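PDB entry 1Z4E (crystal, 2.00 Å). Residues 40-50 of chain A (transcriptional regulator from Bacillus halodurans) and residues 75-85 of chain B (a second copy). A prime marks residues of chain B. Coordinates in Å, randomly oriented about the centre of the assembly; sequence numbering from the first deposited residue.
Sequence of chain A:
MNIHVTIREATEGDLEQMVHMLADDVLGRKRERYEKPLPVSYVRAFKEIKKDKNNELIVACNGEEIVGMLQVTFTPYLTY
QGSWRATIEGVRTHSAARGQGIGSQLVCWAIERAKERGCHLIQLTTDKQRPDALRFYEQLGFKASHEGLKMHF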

ATOM      1  N   VAL A  40      16.967  17.784   1.401  1.00 14.05           N
ATOM      2  CA  VAL A  40      17.341  16.821   0.372  1.00 16.58           C
ATOM      3  C   VAL A  40      16.571  15.508   0.447  1.00 15.99           C
ATOM      4  O   VAL A  40      16.435  14.809  -0.557  1.00 17.15           O
ATOM      5  CB  VAL A  40      18.857  16.520   0.403  1.00 29.45           C
ATOM      6  CG1 VAL A  40      19.637  17.797   0.111  1.00 30.93           C
ATOM      7  CG2 VAL A  40      19.251  15.941   1.753  1.00 35.19           C
ATOM      8  N   SER A  41      16.064  15.175   1.626  1.00 18.91           N
ATOM      9  CA  SER A  41      15.303  13.939   1.792  1.00 16.89           C
ATOM     10  C   SER A  41      14.109  13.905   0.832  1.00 18.35           C
ATOM     11  O   SER A  41      13.770  12.849   0.299  1.00 16.04           O
ATOM     12  CB  SER A  41      14.816  13.804   3.238  1.00 21.53           C
ATOM     13  OG  SER A  41      13.955  14.872   3.588  1.00 25.40           O
ATOM     14  N   TYR A  42      13.473  15.054   0.608  1.00 15.96           N
ATOM     15  CA  TYR A  42      12.334  15.122  -0.315  1.00 17.36           C
ATOM     16  C   TYR A  42      12.834  14.933  -1.741  1.00 17.87           C
ATOM     17  O   TYR A  42      12.164  14.323  -2.578  1.00 17.53           O
ATOM     18  CB  TYR A  42      11.620  16.476  -0.221  1.00 15.89           C
ATOM     19  CG  TYR A  42      10.796  16.687   1.032  1.00 16.42           C
ATOM     20  CD1 TYR A  42       9.638  15.946   1.263  1.00 16.37           C
ATOM     21  CD2 TYR A  42      11.174  17.633   1.984  1.00 15.93           C
ATOM     22  CE1 TYR A  42       8.875  16.145   2.414  1.00 14.25           C
ATOM     23  CE2 TYR A  42      10.424  17.839   3.139  1.00 13.40           C
ATOM     24  CZ  TYR A  42       9.275  17.093   3.349  1.00 15.48           C
ATOM     25  OH  TYR A  42       8.534  17.299   4.488  1.00 19.35           O
ATOM     26  N   VAL A  43      14.019  15.467  -2.021  1.00 18.39           N
ATOM     27  CA  VAL A  43      14.603  15.358  -3.352  1.00 17.69           C
ATOM     28  C   VAL A  43      14.967  13.918  -3.683  1.00 18.55           C
ATOM     29  O   VAL A  43      14.696  13.446  -4.784  1.00 15.37           O
ATOM     30  CB  VAL A  43      15.867  16.224  -3.486  1.00 17.64           C
ATOM     31  CG1 VAL A  43      16.478  16.035  -4.877  1.00 21.75           C
ATOM     32  CG2 VAL A  43      15.517  17.686  -3.256  1.00 17.34           C
ATOM     33  N   ARG A  44      15.594  13.226  -2.738  1.00 12.03           N
ATOM     34  CA  ARG A  44      15.967  11.832  -2.956  1.00 16.16           C
ATOM     35  C   ARG A  44      14.730  10.976  -3.206  1.00 16.64           C
ATOM     36  O   ARG A  44      14.744  10.075  -4.045  1.00 15.79           O
ATOM     37  CB  ARG A  44      16.740  11.296  -1.747  1.00 29.46           C
ATOM     38  CG  ARG A  44      18.160  11.830  -1.683  1.00 31.29           C
ATOM     39  CD  ARG A  44      18.836  11.548  -0.350  1.00 34.94           C
ATOM     40  NE  ARG A  44      20.176  12.133  -0.313  1.00 43.32           N
ATOM     41  CZ  ARG A  44      20.812  12.472   0.804  1.00 45.22           C
ATOM     42  NH1 ARG A  44      20.228  12.286   1.980  1.00 52.32           N
ATOM     43  NH2 ARG A  44      22.027  13.004   0.746  1.00 44.85           N
ATOM     44  N   ALA A  45      13.663  11.257  -2.468  1.00 19.05           N
ATOM     45  CA  ALA A  45      12.420  10.511  -2.622  1.00 17.71           C
ATOM     46  C   ALA A  45      11.811  10.803  -3.990  1.00 18.77           C
ATOM     47  O   ALA A  45      11.360   9.891  -4.681  1.00 18.52           O
ATOM     48  CB  ALA A  45      11.432  10.885  -1.506  1.00 15.71           C
ATOM     49  N   PHE A  46      11.804  12.076  -4.383  1.00 13.68           N
ATOM     50  CA  PHE A  46      11.245  12.461  -5.675  1.00 13.96           C
ATOM     51  C   PHE A  46      11.937  11.728  -6.811  1.00 15.02           C
ATOM     52  O   PHE A  46      11.279  11.234  -7.726  1.00 13.12           O
ATOM     53  CB  PHE A  46      11.366  13.972  -5.916  1.00 14.54           C
ATOM     54  CG  PHE A  46      10.711  14.423  -7.192  1.00 19.55           C
ATOM     55  CD1 PHE A  46       9.342  14.689  -7.231  1.00 19.63           C
ATOM     56  CD2 PHE A  46      11.445  14.505  -8.376  1.00 16.59           C
ATOM     57  CE1 PHE A  46       8.709  15.028  -8.432  1.00 21.76           C
ATOM     58  CE2 PHE A  46      10.821  14.842  -9.585  1.00 13.95           C
ATOM     59  CZ  PHE A  46       9.451  15.102  -9.612  1.00 23.37           C
ATOM     60  N   LYS A  47      13.266  11.667  -6.757  1.00 14.56           N
ATOM     61  CA  LYS A  47      14.044  10.989  -7.790  1.00 18.59           C
ATOM     62  C   LYS A  47      13.723   9.498  -7.872  1.00 16.36           C
ATOM     63  O   LYS A  47      13.617   8.939  -8.965  1.00 18.39           O
ATOM     64  CB  LYS A  47      15.545  11.178  -7.537  1.00 19.71           C
ATOM     65  CG  LYS A  47      16.047  12.610  -7.733  1.00 21.40           C
ATOM     66  CD  LYS A  47      17.564  12.686  -7.521  1.00 24.70           C
ATOM     67  CE  LYS A  47      18.105  14.092  -7.748  1.00 28.95           C
ATOM     68  NZ  LYS A  47      19.577  14.145  -7.518  1.00 30.52           N
ATOM     69  N   GLU A  48      13.579   8.853  -6.717  1.00 16.25           N
ATOM     70  CA  GLU A  48      13.265   7.424  -6.683  1.00 19.04           C
ATOM     71  C   GLU A  48      11.887   7.177  -7.294  1.00 17.49           C
ATOM     72  O   GLU A  48      11.698   6.240  -8.069  1.00 16.56           O
ATOM     73  CB  GLU A  48      13.293   6.908  -5.243  1.00 26.56           C
ATOM     74  CG  GLU A  48      14.655   7.016  -4.576  1.00 26.98           C
ATOM     75  CD  GLU A  48      15.719   6.209  -5.297  1.00 42.51           C
ATOM     76  OE1 GLU A  48      15.570   4.971  -5.388  1.00 45.10           O
ATOM     77  OE2 GLU A  48      16.704   6.817  -5.777  1.00 46.22           O
ATOM     78  N   ILE A  49      10.931   8.035  -6.948  1.00 14.89           N
ATOM     79  CA  ILE A  49       9.572   7.925  -7.466  1.00 14.83           C
ATOM     80  C   ILE A  49       9.575   8.133  -8.981  1.00 15.26           C
ATOM     81  O   ILE A  49       8.953   7.374  -9.732  1.00 16.10           O
ATOM     82  CB  ILE A  49       8.655   8.987  -6.802  1.00 14.82           C
ATOM     83  CG1 ILE A  49       8.473   8.650  -5.315  1.00 18.11           C
ATOM     84  CG2 ILE A  49       7.311   9.055  -7.521  1.00 15.77           C
ATOM     85  CD1 ILE A  49       7.778   9.741  -4.503  1.00 23.70           C
ATOM     86  N   LYS A  50      10.301   9.154  -9.426  1.00 15.62           N
ATOM     87  CA  LYS A  50      10.377   9.478 -10.847  1.00 16.54           C
ATOM     88  C   LYS A  50      10.904   8.333 -11.707  1.00 17.71           C
ATOM     89  O   LYS A  50      10.359   8.060 -12.773  1.00 20.36           O
ATOM     90  CB  LYS A  50      11.260  10.717 -11.062  1.00 20.00           C
ATOM     91  CG  LYS A  50      11.357  11.174 -12.513  1.00 23.29           C
ATOM     92  CD  LYS A  50      12.319  12.344 -12.674  1.00 21.59           C
ATOM     93  CE  LYS A  50      12.337  12.856 -14.110  1.00 25.95           C
ATOM     94  NZ  LYS A  50      13.185  14.082 -14.253  1.00 21.91           N
TER
ATOM     95  N   THR B  75       8.384   0.916  -0.658  1.00 14.88           N
ATOM     96  CA  THR B  75       8.102   2.017  -1.567  1.00 16.27           C
ATOM     97  C   THR B  75       8.517   3.383  -1.041  1.00 15.40           C
ATOM     98  O   THR B  75       8.406   3.653   0.160  1.00 14.35           O
ATOM     99  CB  THR B  75       6.580   2.061  -1.849  1.00 10.35           C
ATOM    100  OG1 THR B  75       6.145   0.775  -2.301  1.00 14.26           O
ATOM    101  CG2 THR B  75       6.242   3.117  -2.918  1.00 13.83           C
ATOM    102  N   PRO B  76       9.024   4.258  -1.930  1.00 17.96           N
ATOM    103  CA  PRO B  76       9.437   5.607  -1.529  1.00 17.69           C
ATOM    104  C   PRO B  76       8.233   6.546  -1.645  1.00 16.24           C
ATOM    105  O   PRO B  76       7.423   6.414  -2.568  1.00 15.75           O
ATOM    106  CB  PRO B  76      10.516   5.954  -2.543  1.00 13.45           C
ATOM    107  CG  PRO B  76       9.996   5.291  -3.799  1.00 16.42           C
ATOM    108  CD  PRO B  76       9.523   3.938  -3.285  1.00 14.69           C
ATOM    109  N   TYR B  77       8.105   7.478  -0.707  1.00 15.62           N
ATOM    110  CA  TYR B  77       7.004   8.442  -0.728  1.00 17.51           C
ATOM    111  C   TYR B  77       7.559   9.831  -0.400  1.00 17.91           C
ATOM    112  O   TYR B  77       8.647   9.947   0.170  1.00 15.33           O
ATOM    113  CB  TYR B  77       5.957   8.094   0.334  1.00 18.31           C
ATOM    114  CG  TYR B  77       5.294   6.746   0.188  1.00 21.80           C
ATOM    115  CD1 TYR B  77       4.073   6.607  -0.481  1.00 17.83           C
ATOM    116  CD2 TYR B  77       5.874   5.608   0.743  1.00 20.78           C
ATOM    117  CE1 TYR B  77       3.446   5.352  -0.588  1.00 21.40           C
ATOM    118  CE2 TYR B  77       5.263   4.364   0.646  1.00 20.86           C
ATOM    119  CZ  TYR B  77       4.057   4.240  -0.014  1.00 20.05           C
ATOM    120  OH  TYR B  77       3.471   3.002  -0.081  1.00 25.28           O
ATOM    121  N   LEU B  78       6.812  10.876  -0.758  1.00 19.70           N
ATOM    122  CA  LEU B  78       7.215  12.245  -0.443  1.00 21.69           C
ATOM    123  C   LEU B  78       6.915  12.547   1.022  1.00 19.18           C
ATOM    124  O   LEU B  78       7.644  13.296   1.664  1.00 16.53           O
ATOM    125  CB  LEU B  78       6.450  13.265  -1.289  1.00 24.36           C
ATOM    126  CG  LEU B  78       7.042  13.780  -2.595  1.00 29.05           C
ATOM    127  CD1 LEU B  78       6.244  15.007  -3.026  1.00 24.86           C
ATOM    128  CD2 LEU B  78       8.513  14.147  -2.413  1.00 29.36           C
ATOM    129  N   THR B  79       5.830  11.967   1.535  1.00 15.67           N
ATOM    130  CA  THR B  79       5.410  12.180   2.922  1.00 16.82           C
ATOM    131  C   THR B  79       6.441  11.716   3.945  1.00 17.79           C
ATOM    132  O   THR B  79       7.261  10.839   3.666  1.00 18.58           O
ATOM    133  CB  THR B  79       4.069  11.466   3.214  1.00 22.59           C
ATOM    134  OG1 THR B  79       4.126  10.121   2.724  1.00 23.96           O
ATOM    135  CG2 THR B  79       2.915  12.203   2.544  1.00 23.89           C
ATOM    136  N   TYR B  80       6.383  12.306   5.137  1.00 15.65           N
ATOM    137  CA  TYR B  80       7.316  11.978   6.205  1.00 21.16           C
ATOM    138  C   TYR B  80       8.725  12.321   5.752  1.00 19.40           C
ATOM    139  O   TYR B  80       9.675  11.563   5.969  1.00 20.88           O
ATOM    140  CB  TYR B  80       7.203  10.497   6.572  1.00 31.49           C
ATOM    141  CG  TYR B  80       5.965  10.198   7.383  1.00 31.28           C
ATOM    142  CD1 TYR B  80       5.900  10.545   8.732  1.00 30.87           C
ATOM    143  CD2 TYR B  80       4.844   9.613   6.797  1.00 29.27           C
ATOM    144  CE1 TYR B  80       4.749  10.321   9.477  1.00 35.22           C
ATOM    145  CE2 TYR B  80       3.681   9.386   7.538  1.00 32.38           C
ATOM    146  CZ  TYR B  80       3.645   9.745   8.877  1.00 36.46           C
ATOM    147  OH  TYR B  80       2.510   9.532   9.624  1.00 33.35           O
ATOM    148  N   GLN B  81       8.842  13.479   5.109  1.00 20.43           N
ATOM    149  CA  GLN B  81      10.122  13.955   4.618  1.00 22.10           C
ATOM    150  C   GLN B  81      10.801  12.924   3.721  1.00 23.14           C
ATOM    151  O   GLN B  81      11.966  12.582   3.918  1.00 20.69           O
ATOM    152  CB  GLN B  81      11.020  14.325   5.806  1.00 18.91           C
ATOM    153  CG  GLN B  81      10.406  15.402   6.691  1.00 24.63           C
ATOM    154  CD  GLN B  81      11.260  15.744   7.899  1.00 25.38           C
ATOM    155  OE1 GLN B  81      12.430  16.103   7.768  1.00 25.97           O
ATOM    156  NE2 GLN B  81      10.673  15.640   9.086  1.00 25.04           N
ATOM    157  N   GLY B  82      10.056  12.422   2.739  1.00 16.71           N
ATOM    158  CA  GLY B  82      10.607  11.448   1.809  1.00 17.59           C
ATOM    159  C   GLY B  82      10.938  10.088   2.393  1.00 18.25           C
ATOM    160  O   GLY B  82      11.923   9.460   2.001  1.00 19.17           O
ATOM    161  N   SER B  83      10.110   9.617   3.315  1.00 17.65           N
ATOM    162  CA  SER B  83      10.347   8.323   3.947  1.00 20.79           C
ATOM    163  C   SER B  83       9.846   7.128   3.145  1.00 22.28           C
ATOM    164  O   SER B  83       8.778   7.175   2.529  1.00 18.94           O
ATOM    165  CB  SER B  83       9.699   8.282   5.335  1.00 27.18           C
ATOM    166  OG  SER B  83      10.408   9.087   6.262  1.00 29.16           O
ATOM    167  N   TRP B  84      10.640   6.062   3.145  1.00 18.61           N
ATOM    168  CA  TRP B  84      10.250   4.829   2.483  1.00 19.62           C
ATOM    169  C   TRP B  84       9.367   4.093   3.482  1.00 19.78           C
ATOM    170  O   TRP B  84       9.581   4.191   4.690  1.00 17.18           O
ATOM    171  CB  TRP B  84      11.459   3.946   2.184  1.00 22.11           C
ATOM    172  CG  TRP B  84      12.181   4.257   0.922  1.00 23.48           C
ATOM    173  CD1 TRP B  84      12.901   5.379   0.643  1.00 22.45           C
ATOM    174  CD2 TRP B  84      12.300   3.405  -0.225  1.00 21.68           C
ATOM    175  NE1 TRP B  84      13.470   5.279  -0.609  1.00 23.14           N
ATOM    176  CE2 TRP B  84      13.117   4.077  -1.162  1.00 23.66           C
ATOM    177  CE3 TRP B  84      11.797   2.138  -0.549  1.00 22.20           C
ATOM    178  CZ2 TRP B  84      13.444   3.524  -2.404  1.00 22.65           C
ATOM    179  CZ3 TRP B  84      12.123   1.586  -1.788  1.00 22.32           C
ATOM    180  CH2 TRP B  84      12.940   2.282  -2.700  1.00 28.83           C
ATOM    181  N   ARG B  85       8.381   3.362   2.982  1.00 16.45           N
ATOM    182  CA  ARG B  85       7.496   2.593   3.847  1.00 18.89           C
ATOM    183  C   ARG B  85       7.449   1.157   3.360  1.00 16.98           C
ATOM    184  O   ARG B  85       7.635   0.882   2.170  1.00 14.78           O
ATOM    185  CB  ARG B  85       6.059   3.127   3.812  1.00 13.35           C
ATOM    186  CG  ARG B  85       5.867   4.590   4.142  1.00 21.96           C
ATOM    187  CD  ARG B  85       4.372   4.896   4.215  1.00 15.53           C
ATOM    188  NE  ARG B  85       4.095   6.325   4.116  1.00 18.21           N
ATOM    189  CZ  ARG B  85       2.900   6.871   4.313  1.00 20.11           C
ATOM    190  NH1 ARG B  85       1.862   6.104   4.626  1.00 15.51           N
ATOM    191  NH2 ARG B  85       2.742   8.184   4.203  1.00 22.47           N
TER
HETATM  192  O   HOH W   1      14.372  10.344   1.067  1.00 22.64           O
HETATM  193  O   HOH W   2      14.540  15.813   6.069  1.00 31.68           O

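The most unusual feature is a glycine packed directly against a helix: the CA atoms of Tyr42 and Gly82′ lie 4.6 Å apart, the nearest such pair across the contact. An ideal CB built on Gly82′ would point toward the helix and sit 2.2 Å from Ser41 O and 3.0 Å from Ala45 CB, both clashes. Its phi of 68° independently favours glycine. Without a side chain, Gly82′ CA comes to 3.5 Å from Ala45 CB, and the small methyl of Ala45 also fits 3.4 Å from Tyr77′ O, measured from its CB.

Tyr42 points its CA-to-CB bond sideways, yet with chi1 at -73° (m) its ring reaches the segment from Leu78′ to Gly82′. Gln81′ CA lies over one ring face, 3.3 Å from Tyr42 CE1, while Leu78′ O meets the ring edge, 3.2 Å from the same CE1. That carbonyl also accepts a backbone hydrogen bond from Gly82′ N (2.8 Å), so one carbonyl both closes the chain on itself and meets the ring edge. Leu78′ CD2 adds apolar contact at 4.2 Å from Tyr42 CD1, and Leu78′ loses 79 Å² to the helix.

Further along the helix, Ile49 and Glu48 meet Pro76′ and Trp84′. Ile49 CG1 packs 4.0 Å from Pro76′ CG, and Glu48 CB lies 3.9 Å from the same CG, so the compact proline ring receives aliphatic carbon from both. Glu48 OE1 approaches the edge of the Trp84′ ring, 3.9 Å from CZ2.

Direct polar bonding is sparse. Ser41 OG stands 3.1 Å from Gln81′ O, at best a weak hydrogen bond. Water adds two bridges: water 1 donates to Ser41 O (2.7 Å) and Gly82′ O (2.8 Å), and water 2 links Ser41 OG (2.7 Å) to Gln81′ OE1 (2.7 Å). The contact buries 537 Å², both sides summed; close packing makes up most of the direct contacts.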